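Local coordinates for protein 2-dehydropantoate 2-reductase (Enterococcus faecium, PDB 3WFI) that acts as an NAD(H)-dependent D-mandelate dehydrogenase of the ketopantoate reductase family, interconverting D-2-hydroxy acids and the corresponding 2-keto acids, at residues 197-202 with 263-268; 191-196 with 243-248; 23-28 with 67-72; 27-32 with 91-96. All coordinates share one frame; numbering follows the deposited sequence.

Contact 1 (197-202 with 263-268); sequences LCTILD and QDLIKN
Thr-199 lays its methyl against Leu-265, with CG2 only 3.7 Å from Leu-265 CD2 and the two side chains crossing at about a right angle. The methyl takes part because of the threonine's rotation: CG2 lies opposite the backbone N, while OG1 (chi1 -64°) turns back beside that N and hydrogen-bonds to Asn-195 O, one turn earlier in helix 194-201. The polar half of Thr-199 is thus spent on its own helix, and the carbon half is left for helix 260-267.

Leu-265 points toward this methyl from the other side. It is also flanked by Lys-305 and Glu-306 of helix 293-308 and by Thr-272 and Leu-309. Beside it, Ile-266 reaches in with its longer branch, and CD1 comes within 4.1 Å of the backbone oxygen Thr-199 O, while the same CD1 is 4.5 Å from Thr-199 CG2. The backbones come closest at this pair, with CA atoms of Thr-199 and Ile-266 7.2 Å apart.

The contact joins two helices of the all-helical C-terminal domain. The far side of helix 194-201 meets the second subunit, where Ile-200 packs on Ile-200 of that subunit and Leu-201 O accepts from its Lys-305 NZ. Directional bonds lie next to the contact, Asn-195 OD1 with Met-261 N and Asp-202 OD1 with Tyr-262 OH. Between 197-202 and 263-268 themselves no hydrogen bond or charge pair crosses, which implies that within these segments the contact is non-directional methyl packing.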
loop_
_atom_site.group_PDB
_atom_site.type_symbol
_atom_site.label_atom_id
_atom_site.label_comp_id
_atom_site.label_asym_id
_atom_site.label_seq_id
_atom_site.Cartn_x
_atom_site.Cartn_y
_atom_site.Cartn_z
ATOM N N LEU B 197 6.438 4.871 3.397
ATOM C CA LEU B 197 5.200 5.649 3.542
ATOM C C LEU B 197 5.339 7.054 2.996
ATOM O O LEU B 197 4.448 7.540 2.295
ATOM C CB LEU B 197 4.737 5.687 5.011
ATOM C CG LEU B 197 4.340 4.342 5.608
ATOM C CD1 LEU B 197 4.082 4.465 7.097
ATOM C CD2 LEU B 197 3.130 3.720 4.896
ATOM N N CYS B 198 6.469 7.713 3.279
ATOM C CA CYS B 198 6.679 9.082 2.766
ATOM C C CYS B 198 6.839 9.071 1.256
ATOM O O CYS B 198 6.328 9.957 0.564
ATOM C CB CYS B 198 7.917 9.719 3.385
ATOM S SG CYS B 198 7.697 10.166 5.100
ATOM N N THR B 199 7.545 8.056 0.759
ATOM C CA THR B 199 7.771 7.898 -0.669
ATOM C C THR B 199 6.460 7.703 -1.424
ATOM O O THR B 199 6.209 8.379 -2.426
ATOM C CB THR B 199 8.724 6.725 -0.945
ATOM O OG1 THR B 199 10.002 7.020 -0.368
ATOM C CG2 THR B 199 8.895 6.511 -2.436
ATOM N N ILE B 200 5.597 6.840 -0.909
ATOM C CA ILE B 200 4.317 6.570 -1.569
ATOM C C ILE B 200 3.303 7.711 -1.415
ATOM O O ILE B 200 2.610 8.043 -2.367
ATOM C CB ILE B 200 3.688 5.246 -1.072
ATOM C CG1 ILE B 200 4.561 4.080 -1.489
ATOM C CG2 ILE B 200 2.305 5.038 -1.657
ATOM C CD1 ILE B 200 4.607 3.867 -2.975
ATOM N N LEU B 201 3.216 8.298 -0.233
ATOM C CA LEU B 201 2.221 9.363 0.017
ATOM C C LEU B 201 2.669 10.755 -0.434
ATOM O O LEU B 201 1.850 11.681 -0.488
ATOM C CB LEU B 201 1.832 9.384 1.492
ATOM C CG LEU B 201 1.056 8.156 1.967
ATOM C CD1 LEU B 201 1.028 8.059 3.487
ATOM C CD2 LEU B 201 -0.357 8.178 1.398
ATOM N N ASP B 202 3.949 10.892 -0.771
ATOM C CA ASP B 202 4.539 12.167 -1.192
ATOM C C ASP B 202 4.460 13.213 -0.086
ATOM O O ASP B 202 3.870 14.288 -0.258
ATOM C CB ASP B 202 3.905 12.689 -2.491
ATOM C CG ASP B 202 4.711 13.829 -3.114
ATOM O OD1 ASP B 202 5.914 13.951 -2.813
ATOM O OD2 ASP B 202 4.145 14.616 -3.894
ATOM N N GLN B 263 14.299 10.726 -1.203
ATOM C CA GLN B 263 15.397 11.372 -1.935
ATOM C C GLN B 263 15.863 10.504 -3.096
ATOM O O GLN B 263 16.042 10.994 -4.201
ATOM C CB GLN B 263 16.572 11.679 -0.997
ATOM C CG GLN B 263 16.185 12.634 0.114
ATOM C CD GLN B 263 17.339 13.061 0.983
ATOM O OE1 GLN B 263 18.463 12.565 0.853
ATOM N NE2 GLN B 263 17.066 13.996 1.882
ATOM N N ASP B 264 16.040 9.210 -2.851
ATOM C CA ASP B 264 16.458 8.288 -3.907
ATOM C C ASP B 264 15.479 8.287 -5.083
ATOM O O ASP B 264 15.862 8.500 -6.230
ATOM C CB ASP B 264 16.578 6.860 -3.372
ATOM C CG ASP B 264 17.784 6.660 -2.455
ATOM O OD1 ASP B 264 18.699 7.526 -2.439
ATOM O OD2 ASP B 264 17.820 5.601 -1.774
ATOM N N LEU B 265 14.205 8.074 -4.794
ATOM C CA LEU B 265 13.230 7.850 -5.850
ATOM C C LEU B 265 12.666 9.144 -6.428
ATOM O O LEU B 265 12.777 9.387 -7.622
ATOM C CB LEU B 265 12.081 6.971 -5.348
ATOM C CG LEU B 265 11.024 6.581 -6.396
ATOM C CD1 LEU B 265 11.669 6.060 -7.664
ATOM C CD2 LEU B 265 10.067 5.544 -5.822
ATOM N N ILE B 266 12.051 9.951 -5.574
ATOM C CA ILE B 266 11.281 11.110 -6.030
ATOM C C ILE B 266 12.209 12.205 -6.560
ATOM O O ILE B 266 11.926 12.808 -7.601
ATOM C CB ILE B 266 10.393 11.679 -4.913
ATOM C CG1 ILE B 266 9.470 10.597 -4.334
ATOM C CG2 ILE B 266 9.587 12.877 -5.414
ATOM C CD1 ILE B 266 8.599 9.887 -5.345
ATOM N N LYS B 267 13.328 12.423 -5.870
ATOM C CA LYS B 267 14.295 13.458 -6.259
ATOM C C LYS B 267 15.346 12.981 -7.256
ATOM O O LYS B 267 15.573 13.632 -8.280
ATOM C CB LYS B 267 15.031 14.002 -5.035
ATOM C CG LYS B 267 14.194 14.812 -4.074
ATOM C CD LYS B 267 15.123 15.663 -3.192
ATOM C CE LYS B 267 16.238 16.401 -3.951
ATOM N NZ LYS B 267 17.038 17.320 -3.086
ATOM N N ASN B 268 16.026 11.885 -6.934
ATOM C CA ASN B 268 17.168 11.430 -7.732
ATOM C C ASN B 268 16.794 10.443 -8.844
ATOM O O ASN B 268 17.656 10.050 -9.639
ATOM C CB ASN B 268 18.229 10.801 -6.827
ATOM C CG ASN B 268 18.784 11.776 -5.803
ATOM O OD1 ASN B 268 18.362 12.917 -5.722
ATOM N ND2 ASN B 268 19.743 11.318 -5.016
#

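Contact 2 (191-196 with 243-248); sequences NGTMNG and AHCESC
Thr-193 OG1 hydrogen-bonds to Cys-189 O, its strongest polar partner, and also to Val-190 O, two carbonyls that share its one proton, and it faces Cys-245, whose SG is 3.7 Å away. This junction lies in the helical C-terminal domain of the ketopantoate reductase family, where the chain leaves helix 180-191, kinks, and enters helix 194-201, with helix 238-246 packed alongside. At chi1 51°, Thr-193 OG1 stands between its own backbone N and carbonyl carbon, a rotation that turns it back to those two carbonyls while leaving Cys-245 SG in van der Waals contact. No hydrogen bond crosses the contact itself.

Met-194 supplies the larger apolar part. Its chain bends at chi2 and chi3, which folds the thioether over Cys-245 and Cys-248: SD rests 3.8 Å from Cys-248 CB, and CE comes to 3.7 Å from Cys-245 O. Val-218 of helix 214-231 and Leu-208 of helix 205-209 add to the surroundings of this sulfur-bearing chain, and Val-218 and Val-222 do the same for Cys-245. Across the kink, Asn-195 ND2 donates to Asn-191 O in the carbonyl plane at 3.2 Å. Cys-248 completes the fit, its SG lying 4.0 Å from Met-194 CG.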
loop_
_atom_site.group_PDB
_atom_site.type_symbol
_atom_site.label_atom_id
_atom_site.label_comp_id
_atom_site.label_asym_id
_atom_site.label_seq_id
_atom_site.Cartn_x
_atom_site.Cartn_y
_atom_site.Cartn_z
ATOM N N ASN B 191 13.350 2.523 9.342
ATOM C CA ASN B 191 13.622 2.514 7.903
ATOM C C ASN B 191 12.503 1.836 7.112
ATOM O O ASN B 191 12.284 2.166 5.951
ATOM C CB ASN B 191 14.955 1.852 7.589
ATOM C CG ASN B 191 16.137 2.659 8.091
ATOM O OD1 ASN B 191 16.047 3.876 8.295
ATOM N ND2 ASN B 191 17.239 1.978 8.331
ATOM N N GLY B 192 11.791 0.920 7.763
ATOM C CA GLY B 192 10.668 0.230 7.156
ATOM C C GLY B 192 9.320 0.923 7.266
ATOM O O GLY B 192 8.317 0.390 6.789
ATOM N N THR B 193 9.288 2.105 7.890
ATOM C CA THR B 193 8.060 2.869 8.047
ATOM C C THR B 193 8.162 4.230 7.382
ATOM O O THR B 193 7.406 4.520 6.471
ATOM C CB THR B 193 7.653 3.028 9.526
ATOM O OG1 THR B 193 8.756 3.519 10.303
ATOM C CG2 THR B 193 7.208 1.697 10.084
ATOM N N MET B 194 9.105 5.056 7.833
ATOM C CA MET B 194 9.210 6.426 7.338
ATOM C C MET B 194 9.502 6.470 5.844
ATOM O O MET B 194 8.847 7.213 5.103
ATOM C CB MET B 194 10.310 7.189 8.102
ATOM C CG MET B 194 10.049 7.373 9.587
ATOM S SD MET B 194 8.488 8.216 9.972
ATOM C CE MET B 194 7.490 6.813 10.501
ATOM N N ASN B 195 10.453 5.649 5.406
ATOM C CA ASN B 195 10.905 5.644 4.017
ATOM C C ASN B 195 9.787 5.331 3.013
ATOM O O ASN B 195 9.463 6.166 2.165
ATOM C CB ASN B 195 12.058 4.665 3.825
ATOM C CG ASN B 195 13.406 5.263 4.195
ATOM O OD1 ASN B 195 13.718 6.412 3.832
ATOM N ND2 ASN B 195 14.214 4.491 4.909
ATOM N N GLY B 196 9.235 4.120 3.087
ATOM C CA GLY B 196 8.171 3.694 2.172
ATOM C C GLY B 196 6.922 4.547 2.196
ATOM O O GLY B 196 6.398 4.911 1.133
ATOM N N ALA B 243 6.965 4.219 19.245
ATOM C CA ALA B 243 7.215 5.609 19.686
ATOM C C ALA B 243 8.482 6.168 19.035
ATOM O O ALA B 243 8.523 7.330 18.612
ATOM C CB ALA B 243 7.319 5.685 21.203
ATOM N N HIS B 244 9.497 5.323 18.911
ATOM C CA HIS B 244 10.758 5.733 18.278
ATOM C C HIS B 244 10.577 6.081 16.792
ATOM O O HIS B 244 11.111 7.083 16.304
ATOM C CB HIS B 244 11.810 4.638 18.450
ATOM C CG HIS B 244 13.132 4.968 17.830
ATOM N ND1 HIS B 244 13.859 6.081 18.188
ATOM C CD2 HIS B 244 13.866 4.327 16.888
ATOM C CE1 HIS B 244 14.981 6.121 17.486
ATOM N NE2 HIS B 244 15.002 5.076 16.680
ATOM N N CYS B 245 9.831 5.248 16.067
ATOM C CA CYS B 245 9.445 5.571 14.694
ATOM C C CYS B 245 8.708 6.917 14.630
ATOM O O CYS B 245 9.006 7.756 13.769
ATOM C CB CYS B 245 8.546 4.468 14.123
ATOM S SG CYS B 245 9.388 2.898 13.855
ATOM N N GLU B 246 7.749 7.103 15.540
ATOM C CA GLU B 246 6.893 8.284 15.534
ATOM C C GLU B 246 7.583 9.571 15.992
ATOM O O GLU B 246 7.101 10.671 15.697
ATOM C CB GLU B 246 5.611 8.009 16.331
ATOM C CG GLU B 246 4.758 6.940 15.648
ATOM C CD GLU B 246 3.447 6.670 16.343
ATOM O OE1 GLU B 246 3.245 7.123 17.479
ATOM O OE2 GLU B 246 2.615 5.964 15.752
ATOM N N SER B 247 8.709 9.443 16.683
ATOM C CA SER B 247 9.534 10.603 17.025
ATOM C C SER B 247 10.072 11.330 15.781
ATOM O O SER B 247 10.398 12.521 15.843
ATOM C CB SER B 247 10.694 10.186 17.944
ATOM O OG SER B 247 11.701 9.481 17.241
ATOM N N CYS B 248 10.132 10.628 14.649
ATOM C CA CYS B 248 10.491 11.256 13.371
ATOM C C CYS B 248 9.482 12.282 12.865
ATOM O O CYS B 248 9.806 13.094 11.990
ATOM C CB CYS B 248 10.668 10.192 12.297
ATOM S SG CYS B 248 12.001 9.030 12.632
#

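Contact 3 (23-28 with 67-72); sequences GNEVLL and KEDQVD
Leu-27 and Glu-68 make the apolar half of this contact, and Glu-25 with Asp-69 the charged half, within the Rossmann-type N-terminal domain. Strands 25-30 and 71-76 lie on either side of strand 2-6, so the loop leading into strand 71-76 meets strand 25-30 through side chains and not through a shared row of backbone bonds.

Among the apolar touches, Leu-27 CD2 lies 3.8 Å from Glu-68 CG and 3.9 Å from Glu-68 CB, the two side chains crossing at about a right angle. A bend at chi2 (-55°) folds Glu-68 back, so that its CB and CG pass across Leu-27 CD2 while OE1 ends 3.9 Å from Leu-27 CD1. Val-60 of the edge strand 59-61 touches both Leu-27 and Glu-68.

The charged part brings two acids together. Glu-25 extends fully from the strand and meets Asp-69 with the side chains crossing at about a right angle and the carboxylate planes 80° apart. Lys-2 probably offsets the like charges: its NZ forms a salt bridge with Glu-25 OE2 and a long, weak ion pair with Asp-69 OD2. The lysine would therefore be expected to ease the repulsion across the closest approach of the two acids, 4.2 Å between Glu-25 OE1 and Asp-69 OD2.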
loop_
_atom_site.group_PDB
_atom_site.type_symbol
_atom_site.label_atom_id
_atom_site.label_comp_id
_atom_site.label_asym_id
_atom_site.label_seq_id
_atom_site.Cartn_x
_atom_site.Cartn_y
_atom_site.Cartn_z
ATOM N N GLY B 23 50.346 -5.364 11.854
ATOM C CA GLY B 23 50.976 -6.622 11.468
ATOM C C GLY B 23 50.049 -7.663 10.872
ATOM O O GLY B 23 50.446 -8.817 10.678
ATOM N N ASN B 24 48.817 -7.273 10.563
ATOM C CA ASN B 24 47.896 -8.188 9.896
ATOM C C ASN B 24 48.185 -8.219 8.412
ATOM O O ASN B 24 48.745 -7.275 7.869
ATOM C CB ASN B 24 46.445 -7.785 10.142
ATOM C CG ASN B 24 46.047 -7.934 11.590
ATOM O OD1 ASN B 24 45.852 -6.947 12.316
ATOM N ND2 ASN B 24 45.935 -9.175 12.028
ATOM N N GLU B 25 47.802 -9.318 7.773
ATOM C CA GLU B 25 47.895 -9.462 6.335
ATOM C C GLU B 25 46.535 -9.071 5.770
ATOM O O GLU B 25 45.540 -9.733 6.048
ATOM C CB GLU B 25 48.273 -10.906 5.985
ATOM C CG GLU B 25 48.317 -11.245 4.507
ATOM C CD GLU B 25 49.071 -12.539 4.239
ATOM O OE1 GLU B 25 49.591 -12.707 3.113
ATOM O OE2 GLU B 25 49.152 -13.393 5.158
ATOM N N VAL B 26 46.496 -7.972 5.022
ATOM C CA VAL B 26 45.250 -7.397 4.529
ATOM C C VAL B 26 45.178 -7.416 3.004
ATOM O O VAL B 26 46.153 -7.131 2.308
ATOM C CB VAL B 26 45.090 -5.938 5.006
ATOM C CG1 VAL B 26 43.809 -5.342 4.455
ATOM C CG2 VAL B 26 45.104 -5.867 6.530
ATOM N N LEU B 27 44.014 -7.785 2.493
ATOM C CA LEU B 27 43.698 -7.663 1.076
ATOM C C LEU B 27 42.498 -6.734 0.920
ATOM O O LEU B 27 41.429 -6.975 1.499
ATOM C CB LEU B 27 43.371 -9.040 0.479
ATOM C CG LEU B 27 42.899 -9.062 -0.979
ATOM C CD1 LEU B 27 44.024 -8.682 -1.934
ATOM C CD2 LEU B 27 42.318 -10.428 -1.331
ATOM N N LEU B 28 42.685 -5.666 0.148
ATOM C CA LEU B 28 41.595 -4.770 -0.197
ATOM C C LEU B 28 40.900 -5.301 -1.450
ATOM O O LEU B 28 41.540 -5.798 -2.366
ATOM C CB LEU B 28 42.104 -3.357 -0.454
ATOM C CG LEU B 28 42.860 -2.678 0.704
ATOM C CD1 LEU B 28 43.284 -1.286 0.289
ATOM C CD2 LEU B 28 42.038 -2.614 1.987
ATOM N N LYS B 67 43.747 -15.439 -7.760
ATOM C CA LYS B 67 45.132 -15.699 -7.373
ATOM C C LYS B 67 45.379 -15.603 -5.861
ATOM O O LYS B 67 46.401 -16.067 -5.375
ATOM C CB LYS B 67 46.074 -14.738 -8.105
ATOM C CG LYS B 67 45.981 -14.807 -9.618
ATOM C CD LYS B 67 47.284 -14.401 -10.279
ATOM C CE LYS B 67 47.343 -14.829 -11.720
ATOM N NZ LYS B 67 46.185 -14.314 -12.486
ATOM N N GLU B 68 44.448 -15.012 -5.119
ATOM C CA GLU B 68 44.719 -14.635 -3.727
ATOM C C GLU B 68 44.511 -15.764 -2.708
ATOM O O GLU B 68 43.681 -16.652 -2.900
ATOM C CB GLU B 68 43.864 -13.426 -3.316
ATOM C CG GLU B 68 43.785 -12.284 -4.317
ATOM C CD GLU B 68 45.144 -11.747 -4.726
ATOM O OE1 GLU B 68 45.989 -11.503 -3.839
ATOM O OE2 GLU B 68 45.370 -11.571 -5.942
ATOM N N ASP B 69 45.247 -15.691 -1.603
ATOM C CA ASP B 69 45.077 -16.624 -0.485
ATOM C C ASP B 69 43.701 -16.500 0.148
ATOM O O ASP B 69 43.131 -15.408 0.251
ATOM C CB ASP B 69 46.077 -16.351 0.649
ATOM C CG ASP B 69 47.506 -16.592 0.261
ATOM O OD1 ASP B 69 47.777 -17.256 -0.759
ATOM O OD2 ASP B 69 48.372 -16.109 1.014
ATOM N N GLN B 70 43.192 -17.623 0.628
ATOM C CA GLN B 70 41.979 -17.620 1.415
ATOM C C GLN B 70 42.219 -16.860 2.717
ATOM O O GLN B 70 43.360 -16.729 3.179
ATOM C CB GLN B 70 41.511 -19.053 1.649
ATOM C CG GLN B 70 41.039 -19.728 0.365
ATOM C CD GLN B 70 40.424 -21.091 0.621
ATOM O OE1 GLN B 70 41.013 -21.926 1.301
ATOM N NE2 GLN B 70 39.254 -21.335 0.049
ATOM N N VAL B 71 41.150 -16.326 3.302
ATOM C CA VAL B 71 41.286 -15.440 4.458
ATOM C C VAL B 71 40.577 -15.979 5.682
ATOM O O VAL B 71 39.653 -16.789 5.571
ATOM C CB VAL B 71 40.747 -14.009 4.176
ATOM C CG1 VAL B 71 41.540 -13.368 3.059
ATOM C CG2 VAL B 71 39.260 -14.018 3.846
ATOM N N ASP B 72 41.013 -15.495 6.842
ATOM C CA ASP B 72 40.422 -15.840 8.131
ATOM C C ASP B 72 39.213 -14.954 8.428
ATOM O O ASP B 72 38.289 -15.357 9.131
ATOM C CB ASP B 72 41.452 -15.652 9.263
ATOM C CG ASP B 72 42.734 -16.438 9.037
ATOM O OD1 ASP B 72 42.652 -17.665 8.796
ATOM O OD2 ASP B 72 43.816 -15.829 9.106
#

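Contact 4 (27-32 with 91-96); sequences LLIDGW and QSLIKK
Leu-93 and Ile-29 reach toward each other tip to tip, their CD1 methyls 3.9 Å apart. Leu-27 meets the same Leu-93 methyl at about a right angle, with its CD2 also 3.9 Å from Leu-93 CD1. Because Leu-27 CD2 and Ile-29 CD1 are themselves 4.2 Å apart, the three methyls form a compact triangle, with a single leucine branch set across the ends of two residues spaced two apart on one face of strand 25-30. The extended chi2 of Ile-29 (165°) carries its CD1 out from the strand to this meeting point. Leu-93 comes from the 3-10 turn 91-93, which follows helix 80-90, and Val-60 of strand 59-61 also touches Ile-29. All three residues are buried, and only carbon meets carbon across the contact.

Past Ile-29 the strand ends at Asp-30, which forms an Asx turn: OD2 accepts from Trp-32 N at 2.8 Å, and OD1 takes the amide of Ala-8. An acidic residue closing the second strand and contributing to the NAD(+) site, as Asp-30 does, is the classic signature of an NAD-type Rossmann fold.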
loop_
_atom_site.group_PDB
_atom_site.type_symbol
_atom_site.label_atom_id
_atom_site.label_comp_id
_atom_site.label_asym_id
_atom_site.label_seq_id
_atom_site.Cartn_x
_atom_site.Cartn_y
_atom_site.Cartn_z
ATOM N N LEU B 27 44.014 -7.785 2.493
ATOM C CA LEU B 27 43.698 -7.663 1.076
ATOM C C LEU B 27 42.498 -6.734 0.920
ATOM O O LEU B 27 41.429 -6.975 1.499
ATOM C CB LEU B 27 43.371 -9.040 0.479
ATOM C CG LEU B 27 42.899 -9.062 -0.979
ATOM C CD1 LEU B 27 44.024 -8.682 -1.934
ATOM C CD2 LEU B 27 42.318 -10.428 -1.331
ATOM N N LEU B 28 42.685 -5.666 0.148
ATOM C CA LEU B 28 41.595 -4.770 -0.197
ATOM C C LEU B 28 40.900 -5.301 -1.450
ATOM O O LEU B 28 41.540 -5.798 -2.366
ATOM C CB LEU B 28 42.104 -3.357 -0.454
ATOM C CG LEU B 28 42.860 -2.678 0.704
ATOM C CD1 LEU B 28 43.284 -1.286 0.289
ATOM C CD2 LEU B 28 42.038 -2.614 1.987
ATOM N N ILE B 29 39.579 -5.214 -1.462
ATOM C CA ILE B 29 38.781 -5.630 -2.613
ATOM C C ILE B 29 37.790 -4.519 -2.926
ATOM O O ILE B 29 37.061 -4.062 -2.048
ATOM C CB ILE B 29 38.018 -6.944 -2.342
ATOM C CG1 ILE B 29 38.975 -8.025 -1.858
ATOM C CG2 ILE B 29 37.310 -7.427 -3.611
ATOM C CD1 ILE B 29 38.290 -9.222 -1.228
ATOM N N ASP B 30 37.783 -4.072 -4.179
ATOM C CA ASP B 30 36.949 -2.941 -4.580
ATOM C C ASP B 30 36.544 -3.027 -6.053
ATOM O O ASP B 30 37.235 -3.654 -6.866
ATOM C CB ASP B 30 37.691 -1.640 -4.327
ATOM C CG ASP B 30 36.756 -0.456 -4.215
ATOM O OD1 ASP B 30 36.216 -0.228 -3.115
ATOM O OD2 ASP B 30 36.570 0.248 -5.230
ATOM N N GLY B 31 35.426 -2.390 -6.388
ATOM C CA GLY B 31 34.910 -2.383 -7.751
ATOM C C GLY B 31 35.289 -1.168 -8.570
ATOM O O GLY B 31 35.049 -1.148 -9.777
ATOM N N TRP B 32 35.871 -0.156 -7.934
ATOM C CA TRP B 32 36.240 1.075 -8.628
ATOM C C TRP B 32 37.633 0.921 -9.257
ATOM O O TRP B 32 38.650 1.021 -8.573
ATOM C CB TRP B 32 36.164 2.277 -7.668
ATOM C CG TRP B 32 36.509 3.604 -8.279
ATOM C CD1 TRP B 32 36.507 3.924 -9.610
ATOM C CD2 TRP B 32 36.883 4.807 -7.577
ATOM N NE1 TRP B 32 36.881 5.237 -9.779
ATOM C CE2 TRP B 32 37.117 5.802 -8.552
ATOM C CE3 TRP B 32 37.056 5.134 -6.222
ATOM C CZ2 TRP B 32 37.508 7.105 -8.215
ATOM C CZ3 TRP B 32 37.454 6.428 -5.891
ATOM C CH2 TRP B 32 37.667 7.398 -6.885
ATOM N N GLN B 91 33.916 -15.374 -3.247
ATOM C CA GLN B 91 33.652 -16.609 -2.495
ATOM C C GLN B 91 34.800 -17.604 -2.491
ATOM O O GLN B 91 34.874 -18.441 -1.597
ATOM C CB GLN B 91 32.375 -17.310 -2.990
ATOM C CG GLN B 91 32.425 -17.767 -4.438
ATOM C CD GLN B 91 31.076 -18.238 -4.930
ATOM O OE1 GLN B 91 30.485 -17.648 -5.842
ATOM N NE2 GLN B 91 30.570 -19.288 -4.316
ATOM N N SER B 92 35.705 -17.510 -3.466
ATOM C CA SER B 92 36.897 -18.364 -3.482
ATOM C C SER B 92 37.871 -18.115 -2.305
ATOM O O SER B 92 38.741 -18.932 -2.043
ATOM C CB SER B 92 37.650 -18.220 -4.814
ATOM O OG SER B 92 38.310 -16.962 -4.896
ATOM N N LEU B 93 37.725 -16.999 -1.595
ATOM C CA LEU B 93 38.592 -16.685 -0.454
ATOM C C LEU B 93 38.069 -17.271 0.846
ATOM O O LEU B 93 38.727 -17.166 1.879
ATOM C CB LEU B 93 38.730 -15.176 -0.270
ATOM C CG LEU B 93 39.150 -14.463 -1.569
ATOM C CD1 LEU B 93 39.337 -12.969 -1.359
ATOM C CD2 LEU B 93 40.397 -15.085 -2.175
ATOM N N ILE B 94 36.870 -17.840 0.791
ATOM C CA ILE B 94 36.204 -18.353 1.969
ATOM C C ILE B 94 36.622 -19.804 2.226
ATOM O O ILE B 94 36.395 -20.682 1.404
ATOM C CB ILE B 94 34.670 -18.273 1.816
ATOM C CG1 ILE B 94 34.244 -16.815 1.603
ATOM C CG2 ILE B 94 33.963 -18.878 3.027
ATOM C CD1 ILE B 94 32.769 -16.631 1.316
ATOM N N LYS B 95 37.249 -20.034 3.374
ATOM C CA LYS B 95 37.517 -21.386 3.848
ATOM C C LYS B 95 36.498 -21.732 4.924
ATOM O O LYS B 95 35.643 -20.910 5.267
ATOM C CB LYS B 95 38.964 -21.544 4.325
ATOM C CG LYS B 95 39.479 -20.487 5.279
ATOM C CD LYS B 95 40.944 -20.682 5.588
ATOM C CE LYS B 95 41.392 -19.751 6.699
ATOM N NZ LYS B 95 42.877 -19.694 6.804
ATOM N N LYS B 96 36.568 -22.958 5.435
ATOM C CA LYS B 96 35.547 -23.474 6.335
ATOM C C LYS B 96 35.355 -22.580 7.563
ATOM O O LYS B 96 34.229 -22.348 7.982
ATOM C CB LYS B 96 35.902 -24.907 6.760
ATOM C CG LYS B 96 34.802 -25.622 7.528
ATOM C CD LYS B 96 35.070 -27.119 7.665
ATOM C CE LYS B 96 36.384 -27.419 8.385
ATOM N NZ LYS B 96 36.470 -26.784 9.736
#

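The four contacts fall into two pairs, one in each domain. Contacts 1 and 2 share helix 194-201 and have centres 14 Å apart; their other helices, 238-246 and 260-267, follow each other in the chain. Contacts 3 and 4 lie in the Rossmann-type domain with centres 8 Å apart and both start from strand 25-30. They also touch directly, through the salt bridge of Asp-72 OD1 with Lys-95 NZ at 2.9 Å. Between the pairs the centres are 35 to 41 Å apart. The cofactor site draws on both domains: contact 4 contains Asp-30, while Leu-265 of contact 1 lies about 7 Å, between side chains, from Arg-270. Contact 2 is away from it.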